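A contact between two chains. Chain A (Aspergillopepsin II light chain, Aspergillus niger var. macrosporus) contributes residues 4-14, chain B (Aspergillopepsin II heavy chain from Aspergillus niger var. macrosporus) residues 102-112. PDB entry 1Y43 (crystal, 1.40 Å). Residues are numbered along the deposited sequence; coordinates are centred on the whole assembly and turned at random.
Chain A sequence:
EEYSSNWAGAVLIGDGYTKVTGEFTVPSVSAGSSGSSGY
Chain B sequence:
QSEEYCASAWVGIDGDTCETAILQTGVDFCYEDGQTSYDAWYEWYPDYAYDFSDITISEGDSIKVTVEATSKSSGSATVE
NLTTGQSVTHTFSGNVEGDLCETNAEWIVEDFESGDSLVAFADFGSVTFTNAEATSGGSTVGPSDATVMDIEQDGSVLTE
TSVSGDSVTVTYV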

# COMPACT_ATOMS: atom_id res chain seq x y z
N SER A 4 -9.06 8.58 9.10
CA SER A 4 -9.73 7.30 8.91
C SER A 4 -9.16 6.42 10.00
O SER A 4 -8.19 6.77 10.67
CB SER A 4 -9.49 6.73 7.50
OG SER A 4 -8.23 6.08 7.40
N SER A 5 -9.81 5.28 10.24
CA SER A 5 -9.33 4.35 11.26
C SER A 5 -8.21 3.45 10.77
O SER A 5 -7.46 2.91 11.57
CB SER A 5 -10.48 3.40 11.67
OG SER A 5 -11.72 4.07 11.87
N ASN A 6 -8.15 3.27 9.45
CA ASN A 6 -7.22 2.30 8.90
C ASN A 6 -6.22 2.73 7.82
O ASN A 6 -5.22 2.02 7.64
CB ASN A 6 -8.03 1.14 8.36
CG ASN A 6 -9.08 1.57 7.34
OD1 ASN A 6 -9.35 2.75 7.19
ND2 ASN A 6 -9.67 0.61 6.65
N TRP A 7 -6.45 3.83 7.13
CA TRP A 7 -5.54 4.29 6.07
C TRP A 7 -4.81 5.60 6.35
O TRP A 7 -5.40 6.58 6.76
CB TRP A 7 -6.29 4.55 4.77
CG TRP A 7 -6.76 3.38 3.98
CD1 TRP A 7 -6.94 2.10 4.42
CD2 TRP A 7 -7.17 3.40 2.59
NE1 TRP A 7 -7.44 1.33 3.38
CE2 TRP A 7 -7.59 2.09 2.27
CE3 TRP A 7 -7.22 4.40 1.60
CZ2 TRP A 7 -8.07 1.76 0.98
CZ3 TRP A 7 -7.69 4.07 0.33
CH2 TRP A 7 -8.11 2.76 0.04
N ALA A 8 -3.53 5.65 6.02
CA ALA A 8 -2.77 6.90 6.14
C ALA A 8 -2.03 6.95 4.81
O ALA A 8 -1.67 5.90 4.26
CB ALA A 8 -1.77 6.85 7.27
N GLY A 9 -1.86 8.13 4.23
CA GLY A 9 -1.16 8.21 2.95
C GLY A 9 -1.76 9.24 2.00
O GLY A 9 -2.36 10.22 2.44
N ALA A 10 -1.65 8.97 0.71
CA ALA A 10 -2.14 9.88 -0.32
C ALA A 10 -3.02 9.16 -1.32
O ALA A 10 -2.64 8.12 -1.84
CB ALA A 10 -0.96 10.53 -1.04
N VAL A 11 -4.18 9.75 -1.62
CA VAL A 11 -5.13 9.17 -2.57
C VAL A 11 -5.50 10.18 -3.67
O VAL A 11 -5.94 11.30 -3.38
CB VAL A 11 -6.45 8.72 -1.87
CG1 VAL A 11 -7.34 7.97 -2.85
CG2 VAL A 11 -6.16 7.86 -0.63
N LEU A 12 -5.25 9.81 -4.93
CA LEU A 12 -5.63 10.64 -6.06
C LEU A 12 -7.04 10.23 -6.46
O LEU A 12 -7.34 9.03 -6.51
CB LEU A 12 -4.70 10.42 -7.26
CG LEU A 12 -3.32 11.07 -7.24
CD1 LEU A 12 -2.54 10.56 -8.44
CD2 LEU A 12 -3.43 12.59 -7.28
N ILE A 13 -7.91 11.21 -6.67
CA ILE A 13 -9.27 10.94 -7.11
C ILE A 13 -9.43 11.55 -8.51
O ILE A 13 -9.19 12.75 -8.71
CB ILE A 13 -10.31 11.54 -6.14
CG1 ILE A 13 -10.09 11.01 -4.72
CG2 ILE A 13 -11.73 11.19 -6.61
CD1 ILE A 13 -10.98 11.67 -3.67
N GLY A 14 -9.76 10.71 -9.48
CA GLY A 14 -9.92 11.17 -10.84
C GLY A 14 -10.51 10.07 -11.70
O GLY A 14 -11.41 9.37 -11.27
N GLU B 102 -11.41 2.55 -11.60
CA GLU B 102 -10.20 3.26 -12.02
C GLU B 102 -10.27 4.75 -11.65
O GLU B 102 -9.74 5.61 -12.36
CB GLU B 102 -9.91 3.03 -13.51
CG GLU B 102 -9.64 1.57 -13.81
CD GLU B 102 -9.27 1.29 -15.26
OE1 GLU B 102 -9.41 2.18 -16.13
OE2 GLU B 102 -8.81 0.16 -15.52
N THR B 103 -10.89 5.03 -10.50
CA THR B 103 -11.05 6.40 -10.03
C THR B 103 -10.12 6.79 -8.88
O THR B 103 -10.05 7.96 -8.54
CB THR B 103 -12.52 6.71 -9.65
OG1 THR B 103 -12.96 5.77 -8.67
CG2 THR B 103 -13.42 6.62 -10.88
N ASN B 104 -9.45 5.82 -8.26
CA ASN B 104 -8.51 6.16 -7.18
C ASN B 104 -7.15 5.49 -7.42
O ASN B 104 -7.09 4.36 -7.92
CB ASN B 104 -8.98 5.63 -5.82
CG ASN B 104 -10.41 5.95 -5.50
OD1 ASN B 104 -11.08 5.17 -4.83
ND2 ASN B 104 -10.89 7.11 -5.94
N ALA B 105 -6.07 6.21 -7.12
CA ALA B 105 -4.70 5.70 -7.22
C ALA B 105 -4.15 6.11 -5.86
O ALA B 105 -4.29 7.27 -5.47
CB ALA B 105 -3.92 6.39 -8.35
N GLU B 106 -3.52 5.20 -5.14
CA GLU B 106 -3.04 5.54 -3.79
C GLU B 106 -1.76 4.87 -3.34
O GLU B 106 -1.37 3.83 -3.87
CB GLU B 106 -4.17 5.28 -2.77
CG GLU B 106 -4.61 3.81 -2.65
CD GLU B 106 -5.84 3.45 -3.49
OE1 GLU B 106 -6.53 4.33 -4.01
OE2 GLU B 106 -6.09 2.23 -3.64
N TRP B 107 -1.10 5.52 -2.36
CA TRP B 107 0.14 5.08 -1.72
C TRP B 107 -0.27 5.10 -0.25
O TRP B 107 -0.47 6.17 0.33
CB TRP B 107 1.26 6.09 -1.99
CG TRP B 107 1.57 6.23 -3.45
CD1 TRP B 107 2.49 5.52 -4.17
CD2 TRP B 107 0.94 7.13 -4.38
NE1 TRP B 107 2.45 5.92 -5.49
CE2 TRP B 107 1.52 6.90 -5.65
CE3 TRP B 107 -0.07 8.10 -4.26
CZ2 TRP B 107 1.12 7.61 -6.80
CZ3 TRP B 107 -0.46 8.81 -5.40
CH2 TRP B 107 0.14 8.55 -6.65
N ILE B 108 -0.38 3.91 0.36
CA ILE B 108 -0.91 3.80 1.71
C ILE B 108 -0.14 2.95 2.72
O ILE B 108 0.51 1.98 2.35
CB ILE B 108 -2.35 3.16 1.60
CG1 ILE B 108 -3.28 4.01 0.71
CG2 ILE B 108 -2.98 2.92 2.97
CD1 ILE B 108 -3.68 5.36 1.32
N VAL B 109 -0.17 3.40 3.98
CA VAL B 109 0.36 2.65 5.11
C VAL B 109 -0.94 2.36 5.89
O VAL B 109 -1.69 3.27 6.26
CB VAL B 109 1.36 3.45 5.97
CG1 VAL B 109 1.70 2.67 7.23
CG2 VAL B 109 2.64 3.70 5.18
N GLU B 110 -1.23 1.09 6.10
CA GLU B 110 -2.47 0.69 6.73
C GLU B 110 -2.38 -0.13 8.00
O GLU B 110 -1.42 -0.88 8.22
CB GLU B 110 -3.29 -0.11 5.70
CG GLU B 110 -4.57 -0.74 6.24
CD GLU B 110 -5.36 -1.51 5.19
OE1 GLU B 110 -4.99 -1.51 4.00
OE2 GLU B 110 -6.37 -2.12 5.57
N ASP B 111 -3.40 0.05 8.85
CA ASP B 111 -3.53 -0.75 10.06
C ASP B 111 -4.62 -1.73 9.59
O ASP B 111 -5.80 -1.38 9.52
CB ASP B 111 -4.04 0.11 11.23
CG ASP B 111 -4.14 -0.69 12.53
OD1 ASP B 111 -3.83 -1.90 12.51
OD2 ASP B 111 -4.51 -0.12 13.57
N PHE B 112 -4.21 -2.93 9.18
CA PHE B 112 -5.14 -3.91 8.64
C PHE B 112 -5.98 -4.69 9.66
O PHE B 112 -5.64 -4.75 10.84
CB PHE B 112 -4.40 -4.86 7.68
CG PHE B 112 -3.24 -5.59 8.29
CD1 PHE B 112 -3.44 -6.81 8.94
CD2 PHE B 112 -1.93 -5.10 8.20
CE1 PHE B 112 -2.38 -7.53 9.47
CE2 PHE B 112 -0.86 -5.81 8.72
CZ PHE B 112 -1.08 -7.03 9.36
O HOH W 1 -8.45 -2.19 7.97

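The light and heavy chains of aspergillopepsin II are joined here by an antiparallel backbone ladder of eight hydrogen bonds. The shortest runs from A:Leu12 N to B:Ala105 O (2.8 Å), and its return bond, from B:Ala105 N to A:Leu12 O, is longer at 3.2 Å. A:Ala10 and B:Trp107 exchange a matched pair, each N reaching the other's O at 3.1 Å, and A:Ala8 and B:Val109 are likewise doubly bonded. Single bonds extend the ladder at both ends: B:Asp111 N to A:Asn6 O and A:Gly14 N to B:Thr103 O, both 2.9 Å.

At A:Gly9 the light chain turns a corner. Its backbone angles (142/-149) call for glycine, and a CB built there would lie 2.2 Å from B:Trp107 O. The bare CA instead approaches that oxygen at 3.4 Å in a CA-H...O contact.

Side chains pack on both faces of the sheet. On one, B:Ile108 CG2 sits over the five-membered ring of A:Trp7, 4.2 Å from its centroid, while B:Ile108 CD1 touches A:Trp7 CE3 (3.7 Å) and A:Val11 CG2 (4.0 Å). On the other, A:Leu12 CD1 meets the edge of the B:Trp107 indole at CH2 (3.8 Å), and A:Ala10 CB lies 4.1 Å from B:Trp107 CE3.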